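Long-range contacts in S-adenosylmethionine:tRNA ribosyltransferase-isomerase (Thermus thermophilus, PDB 1WDI), which probably transfers and isomerises the ribose of S-adenosylmethionine onto preQ1-modified tRNA, giving epoxyqueuosine in the queuosine pathway: residues V45-P54 with L193-V202; V202-H210 with E231-A242. One frame throughout, in Å; residues are numbered along the deposited sequence.

Contact 1: residues V45-P54 with L193-V202; sequences VRDLPEFLRP and LLERLREMGV
R196 meets R46 through a bend at chi3 (59°), which turns its guanidinium off the helix and onto the backbone of the 3-10 turn 45-47, while CG of M200, set between its backbone N and carbonyl carbon, lets SD and CE reach P49 and L52. NH1 of R196 donates to R46 O at 2.7 Å, fairly straight (152°), on a lone pair in the carbonyl plane; NH2 adds a weak second bond to the same oxygen. One face of this guanidinium carries that of R46, stacked with centres 4.3 Å apart and planes at 9°. P49 lies against the opposite face, its CG 3.7 Å from R196 NH2. The stack brings like charges together, which the carboxylates of D47 and E50, near but not touching R196, would probably ease. With an alanine in place of R196, R46 O would lose both donors, and the R46 guanidinium, no longer stacked, would probably be freer to turn. Apolar contacts continue the interface. CD2 of L193 meets V45 CG1 at 3.6 Å, crossing it at about a right angle, and CD2 of L197 packs on L52 CD1 at 3.8 Å and also on P49 CG. M200 SD stands 3.5 Å from P49 O, and its methyl CE is 3.6 Å from R53 CA. L197 and V202 also touch L58 of strand 57-73, and L48 touches L343 of strand 341-344, which places the contact against the mixed sheet. P54 CB comes 3.3 Å from M200 O where helix 191-199 ends. There G201, with positive phi, is the C-prime residue of a Schellman motif, closed by V202 N to L197 O and G201 N to R198 O.

Contact 2: residues V202-H210 with E231-A242; sequences VELRFLTLH and EPYAIPEEVAEA
T208 and A234 form a hydrogen-bonded antiparallel pair: T208 N reaches A234 O at 2.7 Å (164°), nearly in line with the carbonyl, and A234 N returns a bond to T208 O of the same length. H210 N adds a third, to P232 O. These are antiparallel β-strands of the mixed sheet, the axes of segments 203-210 and 231-235 at 151°, with strand 57-73 flanking 203-211 in parallel. L209 and Y233 make the adjoining non-hydrogen-bonded pair. Beyond I235 the chain leaves the sheet, P236 takes the N-cap position, and helix 237-248 crosses back past the earlier part of strand 203-211.

A salt bridge within the strand holds R205 side-on to E203 OE1, NE at 2.8 Å and NH2 at 2.7 Å, with the oxygen in the guanidinium plane. A242 of the helix sets its CB over one face of that group, 3.4 Å from R205 CZ. Two waters also tie the pair to the helix, one from R205 NH1 to E238 OE1 and one from E203 OE2 to A242 O; R251 also pairs with E203 OE2.

V239 CG2 presses on F206 O, and P236 CD lies 3.8 Å from L207 CA. L209 and Y233 share a face covered by helix 258-266, through T259 and A263, and Y233 OH bonds to S266. A chi1 of 171° swings L209 CG away from the backbone N and brings CD1 3.4 Å from E231 CG. H210 NE2, buried by the contact and without a polar partner in the model, rests 3.5 Å from A234 CB.

V202 lies in a segment of each contact but packs only in contact 1; it sits between the end of helix 191-199 and strand 203-211. Contact 1 is the more peripheral, about 21 Å from the centre of the chain to its own centre, against about 13 Å for contact 2, though each is partly buried. Contact 1 has no β pairing; arginine donors, a guanidinium stack and aliphatic packing hold it. Contact 2 rests on strand-to-strand backbone bonds, with a strand salt bridge and two bridging waters where the helix passes. Strand 57-73 is common ground, touched by side chains of both. The segments also meet directly: L204 CD1 lies 3.3 Å from R198 CG.

Contact 1: residues V45-P54 with L193-V202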
loop_
_atom_site.group_PDB
_atom_site.type_symbol
_atom_site.label_atom_id
_atom_site.label_comp_id
_atom_site.label_asym_id
_atom_site.label_seq_id
_atom_site.Cartn_x
_atom_site.Cartn_y
_atom_site.Cartn_z
ATOM N N VAL A 45 4.771 -4.983 -18.029
ATOM C CA VAL A 45 3.514 -4.606 -17.398
ATOM C C VAL A 45 2.476 -4.202 -18.440
ATOM O O VAL A 45 1.288 -4.487 -18.284
ATOM C CB VAL A 45 3.723 -3.439 -16.399
ATOM C CG1 VAL A 45 2.377 -2.945 -15.877
ATOM C CG2 VAL A 45 4.604 -3.905 -15.242
ATOM N N ARG A 46 2.919 -3.553 -19.513
ATOM C CA ARG A 46 1.978 -3.131 -20.544
ATOM C C ARG A 46 1.251 -4.315 -21.190
ATOM O O ARG A 46 0.230 -4.136 -21.852
ATOM C CB ARG A 46 2.691 -2.306 -21.626
ATOM C CG ARG A 46 3.549 -3.115 -22.582
ATOM C CD ARG A 46 4.111 -2.225 -23.688
ATOM N NE ARG A 46 3.083 -1.380 -24.295
ATOM C CZ ARG A 46 2.108 -1.812 -25.092
ATOM N NH1 ARG A 46 2.006 -3.099 -25.396
ATOM N NH2 ARG A 46 1.230 -0.947 -25.589
ATOM N N ASP A 47 1.764 -5.529 -20.987
ATOM C CA ASP A 47 1.135 -6.715 -21.568
ATOM C C ASP A 47 0.038 -7.317 -20.706
ATOM O O ASP A 47 -0.591 -8.305 -21.092
ATOM C CB ASP A 47 2.183 -7.791 -21.850
ATOM C CG ASP A 47 3.142 -7.381 -22.930
ATOM O OD1 ASP A 47 2.660 -6.921 -23.975
ATOM O OD2 ASP A 47 4.368 -7.520 -22.736
ATOM N N LEU A 48 -0.194 -6.717 -19.545
ATOM C CA LEU A 48 -1.216 -7.198 -18.622
ATOM C C LEU A 48 -2.571 -7.528 -19.271
ATOM O O LEU A 48 -3.177 -8.553 -18.953
ATOM C CB LEU A 48 -1.408 -6.179 -17.491
ATOM C CG LEU A 48 -2.400 -6.524 -16.375
ATOM C CD1 LEU A 48 -1.970 -7.810 -15.661
ATOM C CD2 LEU A 48 -2.473 -5.355 -15.387
ATOM N N PRO A 49 -3.057 -6.679 -20.201
ATOM C CA PRO A 49 -4.349 -6.942 -20.851
ATOM C C PRO A 49 -4.453 -8.337 -21.478
ATOM O O PRO A 49 -5.534 -8.929 -21.532
ATOM C CB PRO A 49 -4.444 -5.826 -21.894
ATOM C CG PRO A 49 -3.696 -4.703 -21.242
ATOM C CD PRO A 49 -2.475 -5.423 -20.704
ATOM N N GLU A 50 -3.321 -8.851 -21.948
ATOM C CA GLU A 50 -3.261 -10.178 -22.554
ATOM C C GLU A 50 -3.649 -11.275 -21.580
ATOM O O GLU A 50 -4.178 -12.312 -21.980
ATOM C CB GLU A 50 -1.842 -10.486 -23.029
ATOM C CG GLU A 50 -1.460 -9.922 -24.368
ATOM C CD GLU A 50 -0.011 -10.222 -24.692
ATOM O OE1 GLU A 50 0.451 -11.336 -24.357
ATOM O OE2 GLU A 50 0.661 -9.352 -25.281
ATOM N N PHE A 51 -3.368 -11.053 -20.301
ATOM C CA PHE A 51 -3.650 -12.060 -19.292
ATOM C C PHE A 51 -4.932 -11.861 -18.516
ATOM O O PHE A 51 -5.296 -12.687 -17.686
ATOM C CB PHE A 51 -2.456 -12.173 -18.349
ATOM C CG PHE A 51 -1.188 -12.539 -19.059
ATOM C CD1 PHE A 51 -0.370 -11.555 -19.607
ATOM C CD2 PHE A 51 -0.856 -13.875 -19.260
ATOM C CE1 PHE A 51 0.757 -11.894 -20.352
ATOM C CE2 PHE A 51 0.273 -14.227 -20.005
ATOM C CZ PHE A 51 1.079 -13.233 -20.553
ATOM N N LEU A 52 -5.628 -10.767 -18.788
ATOM C CA LEU A 52 -6.884 -10.525 -18.108
ATOM C C LEU A 52 -7.998 -10.747 -19.116
ATOM O O LEU A 52 -7.738 -11.056 -20.284
ATOM C CB LEU A 52 -6.933 -9.095 -17.575
ATOM C CG LEU A 52 -5.844 -8.728 -16.567
ATOM C CD1 LEU A 52 -6.150 -7.352 -15.989
ATOM C CD2 LEU A 52 -5.784 -9.771 -15.459
ATOM N N ARG A 53 -9.238 -10.615 -18.670
ATOM C CA ARG A 53 -10.358 -10.768 -19.583
ATOM C C ARG A 53 -11.550 -9.945 -19.131
ATOM O O ARG A 53 -11.653 -9.574 -17.963
ATOM C CB ARG A 53 -10.728 -12.245 -19.752
ATOM C CG ARG A 53 -10.910 -13.024 -18.480
ATOM C CD ARG A 53 -10.288 -14.408 -18.635
ATOM N NE ARG A 53 -10.577 -15.252 -17.484
ATOM C CZ ARG A 53 -9.940 -16.381 -17.197
ATOM N NH1 ARG A 53 -8.962 -16.816 -17.978
ATOM N NH2 ARG A 53 -10.285 -17.074 -16.121
ATOM N N PRO A 54 -12.451 -9.612 -20.065
ATOM C CA PRO A 54 -13.615 -8.815 -19.674
ATOM C C PRO A 54 -14.331 -9.446 -18.487
ATOM O O PRO A 54 -14.598 -10.645 -18.476
ATOM C CB PRO A 54 -14.466 -8.780 -20.951
ATOM C CG PRO A 54 -14.050 -10.025 -21.692
ATOM C CD PRO A 54 -12.556 -10.062 -21.466
ATOM N N LEU A 193 -2.342 2.381 -19.840
ATOM C CA LEU A 193 -2.622 1.000 -19.465
ATOM C C LEU A 193 -4.007 0.901 -18.848
ATOM O O LEU A 193 -4.777 -0.003 -19.164
ATOM C CB LEU A 193 -1.574 0.493 -18.470
ATOM C CG LEU A 193 -1.823 -0.895 -17.875
ATOM C CD1 LEU A 193 -2.090 -1.898 -18.993
ATOM C CD2 LEU A 193 -0.609 -1.310 -17.038
ATOM N N LEU A 194 -4.321 1.835 -17.961
ATOM C CA LEU A 194 -5.627 1.833 -17.325
ATOM C C LEU A 194 -6.730 1.937 -18.382
ATOM O O LEU A 194 -7.700 1.185 -18.344
ATOM C CB LEU A 194 -5.731 2.984 -16.311
ATOM C CG LEU A 194 -4.896 2.798 -15.032
ATOM C CD1 LEU A 194 -5.007 4.033 -14.131
ATOM C CD2 LEU A 194 -5.388 1.550 -14.284
ATOM N N GLU A 195 -6.571 2.844 -19.342
ATOM C CA GLU A 195 -7.583 3.005 -20.385
ATOM C C GLU A 195 -7.733 1.736 -21.221
ATOM O O GLU A 195 -8.851 1.312 -21.519
ATOM C CB GLU A 195 -7.237 4.187 -21.292
ATOM C CG GLU A 195 -8.349 4.574 -22.260
ATOM C CD GLU A 195 -9.686 4.805 -21.562
ATOM O OE1 GLU A 195 -9.702 5.418 -20.472
ATOM O OE2 GLU A 195 -10.725 4.384 -22.111
ATOM N N ARG A 196 -6.612 1.127 -21.602
ATOM C CA ARG A 196 -6.675 -0.100 -22.386
ATOM C C ARG A 196 -7.467 -1.154 -21.611
ATOM O O ARG A 196 -8.253 -1.902 -22.192
ATOM C CB ARG A 196 -5.261 -0.613 -22.690
ATOM C CG ARG A 196 -4.473 0.277 -23.662
ATOM C CD ARG A 196 -3.014 -0.154 -23.750
ATOM N NE ARG A 196 -2.890 -1.537 -24.196
ATOM C CZ ARG A 196 -1.945 -2.376 -23.784
ATOM N NH1 ARG A 196 -1.029 -1.970 -22.908
ATOM N NH2 ARG A 196 -1.922 -3.623 -24.247
ATOM N N LEU A 197 -7.266 -1.207 -20.296
ATOM C CA LEU A 197 -7.988 -2.170 -19.467
ATOM C C LEU A 197 -9.491 -1.866 -19.477
ATOM O O LEU A 197 -10.316 -2.778 -19.562
ATOM C CB LEU A 197 -7.435 -2.146 -18.031
ATOM C CG LEU A 197 -6.020 -2.727 -17.878
ATOM C CD1 LEU A 197 -5.426 -2.382 -16.514
ATOM C CD2 LEU A 197 -6.088 -4.235 -18.077
ATOM N N ARG A 198 -9.847 -0.586 -19.394
ATOM C CA ARG A 198 -11.258 -0.197 -19.422
ATOM C C ARG A 198 -11.846 -0.634 -20.755
ATOM O O ARG A 198 -12.924 -1.224 -20.819
ATOM C CB ARG A 198 -11.422 1.326 -19.300
ATOM C CG ARG A 198 -10.819 1.954 -18.058
ATOM C CD ARG A 198 -11.376 3.366 -17.839
ATOM N NE ARG A 198 -10.806 4.000 -16.653
ATOM C CZ ARG A 198 -9.655 4.668 -16.632
ATOM N NH1 ARG A 198 -8.935 4.804 -17.741
ATOM N NH2 ARG A 198 -9.219 5.196 -15.496
ATOM N N GLU A 199 -11.117 -0.345 -21.826
ATOM C CA GLU A 199 -11.569 -0.693 -23.163
ATOM C C GLU A 199 -11.827 -2.184 -23.360
ATOM O O GLU A 199 -12.615 -2.569 -24.225
ATOM C CB GLU A 199 -10.573 -0.165 -24.197
ATOM C CG GLU A 199 -10.769 1.323 -24.481
ATOM C CD GLU A 199 -9.700 1.906 -25.386
ATOM O OE1 GLU A 199 -9.307 1.233 -26.360
ATOM O OE2 GLU A 199 -9.261 3.044 -25.125
ATOM N N MET A 200 -11.184 -3.034 -22.566
ATOM C CA MET A 200 -11.440 -4.461 -22.719
ATOM C C MET A 200 -12.403 -4.991 -21.657
ATOM O O MET A 200 -12.516 -6.195 -21.453
ATOM C CB MET A 200 -10.139 -5.265 -22.705
ATOM C CG MET A 200 -9.362 -5.224 -21.410
ATOM S SD MET A 200 -8.047 -6.435 -21.511
ATOM C CE MET A 200 -8.991 -7.947 -21.352
ATOM N N GLY A 201 -13.095 -4.082 -20.981
ATOM C CA GLY A 201 -14.066 -4.495 -19.981
ATOM C C GLY A 201 -13.543 -4.937 -18.626
ATOM O O GLY A 201 -14.241 -5.642 -17.903
ATOM N N VAL A 202 -12.328 -4.536 -18.271
ATOM C CA VAL A 202 -11.774 -4.903 -16.972
ATOM C C VAL A 202 -12.194 -3.847 -15.961
ATOM O O VAL A 202 -11.965 -2.657 -16.160
ATOM C CB VAL A 202 -10.225 -4.991 -17.007
ATOM C CG1 VAL A 202 -9.674 -5.156 -15.590
ATOM C CG2 VAL A 202 -9.801 -6.180 -17.863
#

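Contact 2: residues V202-H210 with E231-A242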
loop_
_atom_site.group_PDB
_atom_site.type_symbol
_atom_site.label_atom_id
_atom_site.label_comp_id
_atom_site.label_asym_id
_atom_site.label_seq_id
_atom_site.Cartn_x
_atom_site.Cartn_y
_atom_site.Cartn_z
ATOM N N VAL A 202 -12.328 -4.536 -18.271
ATOM C CA VAL A 202 -11.774 -4.903 -16.972
ATOM C C VAL A 202 -12.194 -3.847 -15.961
ATOM O O VAL A 202 -11.965 -2.657 -16.160
ATOM C CB VAL A 202 -10.225 -4.991 -17.007
ATOM C CG1 VAL A 202 -9.674 -5.156 -15.590
ATOM C CG2 VAL A 202 -9.801 -6.180 -17.863
ATOM N N GLU A 203 -12.827 -4.283 -14.881
ATOM C CA GLU A 203 -13.266 -3.345 -13.863
ATOM C C GLU A 203 -12.062 -2.793 -13.123
ATOM O O GLU A 203 -11.106 -3.518 -12.843
ATOM C CB GLU A 203 -14.210 -4.032 -12.874
ATOM C CG GLU A 203 -15.517 -4.483 -13.481
ATOM C CD GLU A 203 -16.513 -4.944 -12.437
ATOM O OE1 GLU A 203 -16.513 -4.369 -11.329
ATOM O OE2 GLU A 203 -17.306 -5.863 -12.730
ATOM N N LEU A 204 -12.110 -1.502 -12.822
ATOM C CA LEU A 204 -11.033 -0.843 -12.103
ATOM C C LEU A 204 -11.655 -0.322 -10.811
ATOM O O LEU A 204 -12.377 0.675 -10.821
ATOM C CB LEU A 204 -10.473 0.308 -12.946
ATOM C CG LEU A 204 -9.982 -0.074 -14.354
ATOM C CD1 LEU A 204 -9.510 1.178 -15.080
ATOM C CD2 LEU A 204 -8.842 -1.094 -14.271
ATOM N N ARG A 205 -11.391 -1.013 -9.705
ATOM C CA ARG A 205 -11.958 -0.635 -8.409
ATOM C C ARG A 205 -10.877 -0.195 -7.430
ATOM O O ARG A 205 -9.791 -0.779 -7.396
ATOM C CB ARG A 205 -12.725 -1.819 -7.819
ATOM C CG ARG A 205 -13.775 -2.413 -8.742
ATOM C CD ARG A 205 -14.947 -1.464 -8.961
ATOM N NE ARG A 205 -15.985 -2.095 -9.768
ATOM C CZ ARG A 205 -17.204 -1.598 -9.936
ATOM N NH1 ARG A 205 -17.542 -0.456 -9.350
ATOM N NH2 ARG A 205 -18.083 -2.247 -10.685
ATOM N N PHE A 206 -11.180 0.821 -6.621
ATOM C CA PHE A 206 -10.209 1.335 -5.663
ATOM C C PHE A 206 -10.673 1.359 -4.201
ATOM O O PHE A 206 -11.725 1.924 -3.877
ATOM C CB PHE A 206 -9.790 2.762 -6.049
ATOM C CG PHE A 206 -9.179 2.877 -7.425
ATOM C CD1 PHE A 206 -9.966 2.752 -8.569
ATOM C CD2 PHE A 206 -7.821 3.128 -7.575
ATOM C CE1 PHE A 206 -9.406 2.877 -9.841
ATOM C CE2 PHE A 206 -7.248 3.254 -8.843
ATOM C CZ PHE A 206 -8.043 3.128 -9.978
ATOM N N LEU A 207 -9.894 0.738 -3.318
ATOM C CA LEU A 207 -10.214 0.785 -1.897
ATOM C C LEU A 207 -9.236 1.806 -1.316
ATOM O O LEU A 207 -8.293 2.229 -1.996
ATOM C CB LEU A 207 -10.055 -0.587 -1.227
ATOM C CG LEU A 207 -8.774 -1.408 -1.390
ATOM C CD1 LEU A 207 -7.654 -0.836 -0.536
ATOM C CD2 LEU A 207 -9.074 -2.839 -0.980
ATOM N N THR A 208 -9.450 2.198 -0.068
ATOM C CA THR A 208 -8.609 3.213 0.551
ATOM C C THR A 208 -7.707 2.759 1.691
ATOM O O THR A 208 -8.151 2.095 2.622
ATOM C CB THR A 208 -9.481 4.365 1.098
ATOM O OG1 THR A 208 -10.375 4.822 0.077
ATOM C CG2 THR A 208 -8.614 5.513 1.555
ATOM N N LEU A 209 -6.435 3.131 1.611
ATOM C CA LEU A 209 -5.485 2.829 2.671
ATOM C C LEU A 209 -5.331 4.150 3.429
ATOM O O LEU A 209 -4.978 5.165 2.831
ATOM C CB LEU A 209 -4.123 2.414 2.101
ATOM C CG LEU A 209 -3.013 2.297 3.155
ATOM C CD1 LEU A 209 -3.356 1.186 4.140
ATOM C CD2 LEU A 209 -1.676 2.024 2.488
ATOM N N HIS A 210 -5.617 4.152 4.726
ATOM C CA HIS A 210 -5.480 5.382 5.506
ATOM C C HIS A 210 -4.030 5.591 5.926
ATOM O O HIS A 210 -3.408 4.690 6.479
ATOM C CB HIS A 210 -6.360 5.340 6.762
ATOM C CG HIS A 210 -7.828 5.302 6.475
ATOM N ND1 HIS A 210 -8.426 6.118 5.540
ATOM C CD2 HIS A 210 -8.823 4.569 7.026
ATOM C CE1 HIS A 210 -9.727 5.893 5.528
ATOM N NE2 HIS A 210 -9.994 4.957 6.421
ATOM N N GLU A 231 -2.747 -2.124 9.599
ATOM C CA GLU A 231 -3.098 -1.423 8.372
ATOM C C GLU A 231 -4.550 -0.951 8.396
ATOM O O GLU A 231 -5.473 -1.756 8.279
ATOM C CB GLU A 231 -2.878 -2.343 7.164
ATOM C CG GLU A 231 -3.262 -1.737 5.816
ATOM C CD GLU A 231 -3.101 -2.718 4.661
ATOM O OE1 GLU A 231 -1.997 -3.284 4.510
ATOM O OE2 GLU A 231 -4.076 -2.920 3.902
ATOM N N PRO A 232 -4.768 0.361 8.571
ATOM C CA PRO A 232 -6.122 0.920 8.602
ATOM C C PRO A 232 -6.565 1.181 7.163
ATOM O O PRO A 232 -5.824 1.770 6.383
ATOM C CB PRO A 232 -5.944 2.199 9.412
ATOM C CG PRO A 232 -4.584 2.662 8.979
ATOM C CD PRO A 232 -3.770 1.375 8.966
ATOM N N TYR A 233 -7.770 0.744 6.812
ATOM C CA TYR A 233 -8.261 0.918 5.449
ATOM C C TYR A 233 -9.763 1.147 5.407
ATOM O O TYR A 233 -10.462 0.984 6.404
ATOM C CB TYR A 233 -7.940 -0.337 4.630
ATOM C CG TYR A 233 -8.625 -1.568 5.182
ATOM C CD1 TYR A 233 -9.964 -1.842 4.886
ATOM C CD2 TYR A 233 -7.957 -2.423 6.060
ATOM C CE1 TYR A 233 -10.622 -2.935 5.456
ATOM C CE2 TYR A 233 -8.599 -3.514 6.632
ATOM C CZ TYR A 233 -9.933 -3.766 6.327
ATOM O OH TYR A 233 -10.567 -4.849 6.894
ATOM N N ALA A 234 -10.254 1.508 4.230
ATOM C CA ALA A 234 -11.677 1.726 4.039
ATOM C C ALA A 234 -12.058 1.166 2.682
ATOM O O ALA A 234 -11.384 1.419 1.686
ATOM C CB ALA A 234 -12.011 3.217 4.113
ATOM N N ILE A 235 -13.127 0.382 2.651
ATOM C CA ILE A 235 -13.596 -0.190 1.403
ATOM C C ILE A 235 -14.929 0.442 1.023
ATOM O O ILE A 235 -15.930 0.267 1.716
ATOM C CB ILE A 235 -13.784 -1.710 1.515
ATOM C CG1 ILE A 235 -12.453 -2.375 1.882
ATOM C CG2 ILE A 235 -14.324 -2.254 0.197
ATOM C CD1 ILE A 235 -12.533 -3.867 1.980
ATOM N N PRO A 236 -14.952 1.200 -0.084
ATOM C CA PRO A 236 -16.173 1.856 -0.558
ATOM C C PRO A 236 -17.281 0.838 -0.792
ATOM O O PRO A 236 -17.020 -0.312 -1.167
ATOM C CB PRO A 236 -15.724 2.521 -1.861
ATOM C CG PRO A 236 -14.289 2.849 -1.585
ATOM C CD PRO A 236 -13.796 1.580 -0.919
ATOM N N GLU A 237 -18.520 1.264 -0.580
ATOM C CA GLU A 237 -19.667 0.387 -0.773
ATOM C C GLU A 237 -19.714 -0.211 -2.175
ATOM O O GLU A 237 -20.003 -1.397 -2.337
ATOM C CB GLU A 237 -20.959 1.158 -0.517
ATOM C CG GLU A 237 -21.052 1.775 0.864
ATOM C CD GLU A 237 -22.123 2.838 0.932
ATOM O OE1 GLU A 237 -23.322 2.490 0.838
ATOM O OE2 GLU A 237 -21.765 4.023 1.064
ATOM N N GLU A 238 -19.444 0.607 -3.189
ATOM C CA GLU A 238 -19.471 0.131 -4.573
ATOM C C GLU A 238 -18.405 -0.937 -4.817
ATOM O O GLU A 238 -18.602 -1.845 -5.622
ATOM C CB GLU A 238 -19.261 1.300 -5.548
ATOM C CG GLU A 238 -17.887 1.942 -5.457
ATOM C CD GLU A 238 -17.786 3.253 -6.226
ATOM O OE1 GLU A 238 -17.877 3.238 -7.477
ATOM O OE2 GLU A 238 -17.614 4.304 -5.570
ATOM N N VAL A 239 -17.274 -0.818 -4.129
ATOM C CA VAL A 239 -16.188 -1.784 -4.282
ATOM C C VAL A 239 -16.558 -3.111 -3.629
ATOM O O VAL A 239 -16.415 -4.175 -4.233
ATOM C CB VAL A 239 -14.869 -1.253 -3.663
ATOM C CG1 VAL A 239 -13.793 -2.330 -3.711
ATOM C CG2 VAL A 239 -14.407 -0.019 -4.426
ATOM N N ALA A 240 -17.040 -3.051 -2.391
ATOM C CA ALA A 240 -17.435 -4.266 -1.690
ATOM C C ALA A 240 -18.506 -4.961 -2.523
ATOM O O ALA A 240 -18.461 -6.170 -2.735
ATOM C CB ALA A 240 -17.985 -3.929 -0.311
ATOM N N GLU A 241 -19.465 -4.181 -3.011
ATOM C CA GLU A 241 -20.544 -4.739 -3.816
ATOM C C GLU A 241 -20.032 -5.369 -5.116
ATOM O O GLU A 241 -20.491 -6.441 -5.518
ATOM C CB GLU A 241 -21.586 -3.653 -4.121
ATOM C CG GLU A 241 -22.724 -4.111 -5.015
ATOM C CD GLU A 241 -23.836 -3.088 -5.105
ATOM O OE1 GLU A 241 -23.537 -1.876 -5.099
ATOM O OE2 GLU A 241 -25.014 -3.493 -5.193
ATOM N N ALA A 242 -19.076 -4.712 -5.763
ATOM C CA ALA A 242 -18.523 -5.221 -7.019
ATOM C C ALA A 242 -17.724 -6.514 -6.826
ATOM O O ALA A 242 -17.763 -7.413 -7.670
ATOM C CB ALA A 242 -17.640 -4.158 -7.672
HETATM O O HOH W 1 -18.348 -6.664 -10.229
HETATM O O HOH W 2 -15.970 1.660 -8.413
#